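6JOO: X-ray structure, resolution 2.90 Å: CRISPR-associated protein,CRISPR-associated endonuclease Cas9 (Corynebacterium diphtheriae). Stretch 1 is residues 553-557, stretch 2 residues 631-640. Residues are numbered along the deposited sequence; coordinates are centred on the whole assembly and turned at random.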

ATOM      1  N   LYS A 553     -40.340 -12.020   1.172  1.00184.92           N
ATOM      2  CA  LYS A 553     -41.227 -11.704   2.287  1.00185.30           C
ATOM      3  C   LYS A 553     -40.523 -11.846   3.631  1.00180.79           C
ATOM      4  O   LYS A 553     -41.184 -12.020   4.659  1.00175.19           O
ATOM      5  CB  LYS A 553     -42.476 -12.586   2.243  1.00187.01           C
ATOM      6  N   LEU A 554     -39.195 -11.771   3.641  1.00276.91           N
ATOM      7  CA  LEU A 554     -38.406 -11.937   4.851  1.00266.99           C
ATOM      8  C   LEU A 554     -38.466 -10.682   5.718  1.00258.65           C
ATOM      9  O   LEU A 554     -38.668  -9.566   5.231  1.00260.19           O
ATOM     10  CB  LEU A 554     -36.952 -12.255   4.496  1.00122.34           C
ATOM     11  CG  LEU A 554     -36.719 -13.536   3.691  1.00123.20           C
ATOM     12  CD1 LEU A 554     -35.409 -13.462   2.928  1.00121.01           C
ATOM     13  CD2 LEU A 554     -36.731 -14.744   4.609  1.00124.01           C
ATOM     14  N   LYS A 555     -38.275 -10.879   7.020  1.00151.35           N
ATOM     15  CA  LYS A 555     -38.291  -9.798   7.998  1.00137.77           C
ATOM     16  C   LYS A 555     -36.862  -9.468   8.412  1.00129.73           C
ATOM     17  O   LYS A 555     -36.178 -10.302   9.014  1.00116.74           O
ATOM     18  CB  LYS A 555     -39.129 -10.182   9.217  1.00131.24           C
ATOM     19  N   PHE A 556     -36.417  -8.254   8.091  1.00134.21           N
ATOM     20  CA  PHE A 556     -35.084  -7.768   8.406  1.00126.68           C
ATOM     21  C   PHE A 556     -35.164  -6.762   9.560  1.00130.81           C
ATOM     22  O   PHE A 556     -36.107  -6.794  10.365  1.00135.91           O
ATOM     23  CB  PHE A 556     -34.450  -7.183   7.137  1.00119.97           C
ATOM     24  CG  PHE A 556     -33.930  -8.223   6.174  1.00118.26           C
ATOM     25  CD1 PHE A 556     -33.212  -9.315   6.630  1.00118.98           C
ATOM     26  CD2 PHE A 556     -34.163  -8.105   4.812  1.00127.00           C
ATOM     27  CE1 PHE A 556     -32.732 -10.269   5.748  1.00118.87           C
ATOM     28  CE2 PHE A 556     -33.685  -9.055   3.927  1.00133.75           C
ATOM     29  CZ  PHE A 556     -32.971 -10.138   4.395  1.00128.05           C
ATOM     30  N   PHE A 557     -34.170  -5.873   9.643  1.00147.16           N
ATOM     31  CA  PHE A 557     -34.158  -4.849  10.682  1.00141.73           C
ATOM     32  C   PHE A 557     -35.016  -3.650  10.292  1.00146.26           C
ATOM     33  O   PHE A 557     -35.917  -3.252  11.039  1.00142.54           O
ATOM     34  CB  PHE A 557     -32.720  -4.406  10.968  1.00137.31           C
ATOM     35  CG  PHE A 557     -31.971  -5.330  11.882  1.00131.72           C
ATOM     36  CD1 PHE A 557     -32.650  -6.084  12.820  1.00132.26           C
ATOM     37  CD2 PHE A 557     -30.590  -5.445  11.806  1.00121.34           C
ATOM     38  CE1 PHE A 557     -31.975  -6.937  13.667  1.00131.57           C
ATOM     39  CE2 PHE A 557     -29.906  -6.301  12.653  1.00114.42           C
ATOM     40  CZ  PHE A 557     -30.602  -7.047  13.584  1.00123.07           C
ATOM     41  N   LEU A 631     -37.016 -23.070   0.556  1.00158.53           N
ATOM     42  CA  LEU A 631     -35.859 -22.372   1.110  1.00132.52           C
ATOM     43  C   LEU A 631     -36.281 -21.216   2.007  1.00133.70           C
ATOM     44  O   LEU A 631     -35.621 -20.933   3.014  1.00127.57           O
ATOM     45  CB  LEU A 631     -34.950 -21.866  -0.014  1.00113.69           C
ATOM     46  CG  LEU A 631     -33.752 -21.011   0.427  1.00 95.87           C
ATOM     47  CD1 LEU A 631     -32.824 -21.802   1.343  1.00 91.55           C
ATOM     48  CD2 LEU A 631     -32.985 -20.441  -0.765  1.00 99.85           C
ATOM     49  N   SER A 632     -37.379 -20.537   1.661  1.00126.22           N
ATOM     50  CA  SER A 632     -37.780 -19.348   2.407  1.00115.82           C
ATOM     51  C   SER A 632     -38.015 -19.663   3.879  1.00105.26           C
ATOM     52  O   SER A 632     -37.712 -18.841   4.750  1.00111.51           O
ATOM     53  CB  SER A 632     -39.031 -18.732   1.781  1.00139.64           C
ATOM     54  OG  SER A 632     -38.841 -18.486   0.400  1.00154.48           O
ATOM     55  N   ALA A 633     -38.543 -20.852   4.178  1.00113.85           N
ATOM     56  CA  ALA A 633     -38.844 -21.201   5.564  1.00115.95           C
ATOM     57  C   ALA A 633     -37.574 -21.340   6.395  1.00113.10           C
ATOM     58  O   ALA A 633     -37.553 -20.980   7.578  1.00120.23           O
ATOM     59  CB  ALA A 633     -39.660 -22.492   5.614  1.00110.93           C
ATOM     60  N   LEU A 634     -36.501 -21.854   5.788  1.00110.80           N
ATOM     61  CA  LEU A 634     -35.264 -22.096   6.523  1.00 95.42           C
ATOM     62  C   LEU A 634     -34.600 -20.789   6.949  1.00 94.08           C
ATOM     63  O   LEU A 634     -34.087 -20.682   8.069  1.00 92.08           O
ATOM     64  CB  LEU A 634     -34.312 -22.931   5.665  1.00 85.92           C
ATOM     65  CG  LEU A 634     -34.868 -24.248   5.116  1.00 87.44           C
ATOM     66  CD1 LEU A 634     -34.380 -24.501   3.698  1.00 89.41           C
ATOM     67  CD2 LEU A 634     -34.483 -25.402   6.026  1.00 96.42           C
ATOM     68  N   LEU A 635     -34.601 -19.786   6.067  1.00104.39           N
ATOM     69  CA  LEU A 635     -33.942 -18.525   6.388  1.00 98.74           C
ATOM     70  C   LEU A 635     -34.728 -17.724   7.417  1.00108.83           C
ATOM     71  O   LEU A 635     -34.131 -16.982   8.205  1.00108.47           O
ATOM     72  CB  LEU A 635     -33.727 -17.707   5.114  1.00100.13           C
ATOM     73  CG  LEU A 635     -32.914 -18.403   4.016  1.00101.12           C
ATOM     74  CD1 LEU A 635     -32.597 -17.454   2.864  1.00101.87           C
ATOM     75  CD2 LEU A 635     -31.636 -19.000   4.588  1.00 93.32           C
ATOM     76  N   THR A 636     -36.057 -17.864   7.432  1.00108.51           N
ATOM     77  CA  THR A 636     -36.851 -17.181   8.447  1.00105.04           C
ATOM     78  C   THR A 636     -36.498 -17.676   9.842  1.00107.55           C
ATOM     79  O   THR A 636     -36.351 -16.875  10.773  1.00111.68           O
ATOM     80  CB  THR A 636     -38.345 -17.366   8.177  1.00109.47           C
ATOM     81  OG1 THR A 636     -38.653 -18.761   8.114  1.00129.74           O
ATOM     82  CG2 THR A 636     -38.743 -16.698   6.868  1.00106.55           C
ATOM     83  N   GLU A 637     -36.344 -18.993  10.008  1.00205.62           N
ATOM     84  CA  GLU A 637     -35.932 -19.530  11.301  1.00211.95           C
ATOM     85  C   GLU A 637     -34.546 -19.030  11.680  1.00199.38           C
ATOM     86  O   GLU A 637     -34.319 -18.582  12.810  1.00193.97           O
ATOM     87  CB  GLU A 637     -35.956 -21.057  11.274  1.00132.73           C
ATOM     88  CG  GLU A 637     -37.287 -21.664  10.873  1.00136.10           C
ATOM     89  CD  GLU A 637     -37.317 -23.170  11.073  1.00138.16           C
ATOM     90  OE1 GLU A 637     -36.449 -23.688  11.808  1.00137.09           O
ATOM     91  OE2 GLU A 637     -38.205 -23.836  10.497  1.00141.02           O
ATOM     92  N   ASP A 638     -33.602 -19.096  10.737  1.00120.62           N
ATOM     93  CA  ASP A 638     -32.240 -18.659  11.018  1.00117.17           C
ATOM     94  C   ASP A 638     -32.187 -17.163  11.291  1.00111.21           C
ATOM     95  O   ASP A 638     -31.407 -16.703  12.134  1.00116.05           O
ATOM     96  CB  ASP A 638     -31.328 -19.028   9.849  1.00124.02           C
ATOM     97  CG  ASP A 638     -31.146 -20.527   9.706  1.00146.73           C
ATOM     98  OD1 ASP A 638     -30.954 -21.203  10.740  1.00156.10           O
ATOM     99  OD2 ASP A 638     -31.202 -21.032   8.565  1.00156.35           O
ATOM    100  N   LEU A 639     -33.006 -16.387  10.577  1.00 89.43           N
ATOM    101  CA  LEU A 639     -33.123 -14.968  10.885  1.00 86.73           C
ATOM    102  C   LEU A 639     -33.733 -14.755  12.262  1.00 96.41           C
ATOM    103  O   LEU A 639     -33.298 -13.867  13.002  1.00 93.39           O
ATOM    104  CB  LEU A 639     -33.951 -14.257   9.816  1.00 86.62           C
ATOM    105  CG  LEU A 639     -33.173 -13.721   8.615  1.00 77.01           C
ATOM    106  CD1 LEU A 639     -34.115 -13.090   7.604  1.00 79.80           C
ATOM    107  CD2 LEU A 639     -32.130 -12.718   9.077  1.00 76.53           C
ATOM    108  N   ARG A 640     -34.736 -15.561  12.633  1.00187.41           N
ATOM    109  CA  ARG A 640     -35.336 -15.420  13.959  1.00184.62           C
ATOM    110  C   ARG A 640     -34.368 -15.878  15.042  1.00177.69           C
ATOM    111  O   ARG A 640     -34.186 -15.198  16.057  1.00171.26           O
ATOM    112  CB  ARG A 640     -36.650 -16.206  14.046  1.00114.38           C
ATOM    113  CG  ARG A 640     -37.521 -15.866  15.272  1.00115.23           C
ATOM    114  CD  ARG A 640     -38.505 -16.994  15.682  1.00116.83           C
ATOM    115  NE  ARG A 640     -38.371 -18.219  14.895  1.00117.17           N
ATOM    116  CZ  ARG A 640     -37.534 -19.209  15.203  1.00116.88           C
ATOM    117  NH1 ARG A 640     -36.753 -19.113  16.273  1.00116.26           N
ATOM    118  NH2 ARG A 640     -37.457 -20.288  14.438  1.00117.28           N
TER

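No hydrogen bond joins these two stretches among the modelled atoms; the contact is mainly apolar, leucine and threonine carbons with one phenylalanine ring, methyls also lie against two backbone oxygens, and just 233 Å² is buried in all. The side chains of K553 and K555 are modelled only as far as CB, so what their amines might do cannot be assessed.

L554 carries the largest share, with 77 Å² covered by the helical stretch 631-640, part of a longer helix. Its CA-to-CB bond points toward the helix, with chi1 at -61° (m) and chi2 at 157° (t). L554 CD2 lies 3.6 Å from T636 CG2, 4.2 Å from L635 CB and 4.2 Å from S632 O. S632 O already accepts a hydrogen bond from T636 N at 3.3 Å, so the methyl packs against an occupied helix group. L635 is buried with its CA-to-CB bond toward stretch 1, so its apolar CB suits the place beside L554 CD2. The CA atoms of L554 and T636 are 6.5 Å apart, the closest backbone register.

T636 suits this exposed position by dividing its branches. T636 OG1 donates to A633 O at 2.5 Å, while CG2 meets the leucine; the p rotamer (chi1 56°) allows both.

L639, one turn beyond L635, is the helix's main contributor, with 69 Å² covered. Its CB also points toward stretch 1, and L639 CD1 meets F556 CE1 at 3.6 Å, K555 O at 3.7 Å and L554 CB at 4.3 Å. The CA-to-CB bond of F556 points away, yet its side chain (chi1 -78°, m) is long enough for the ring to reach L639, whose CD1 approaches obliquely. L639 CD2 also comes within 4.2 Å of F556 CE1. An apolar side chain suits this buried site, with no polar partner across the contact.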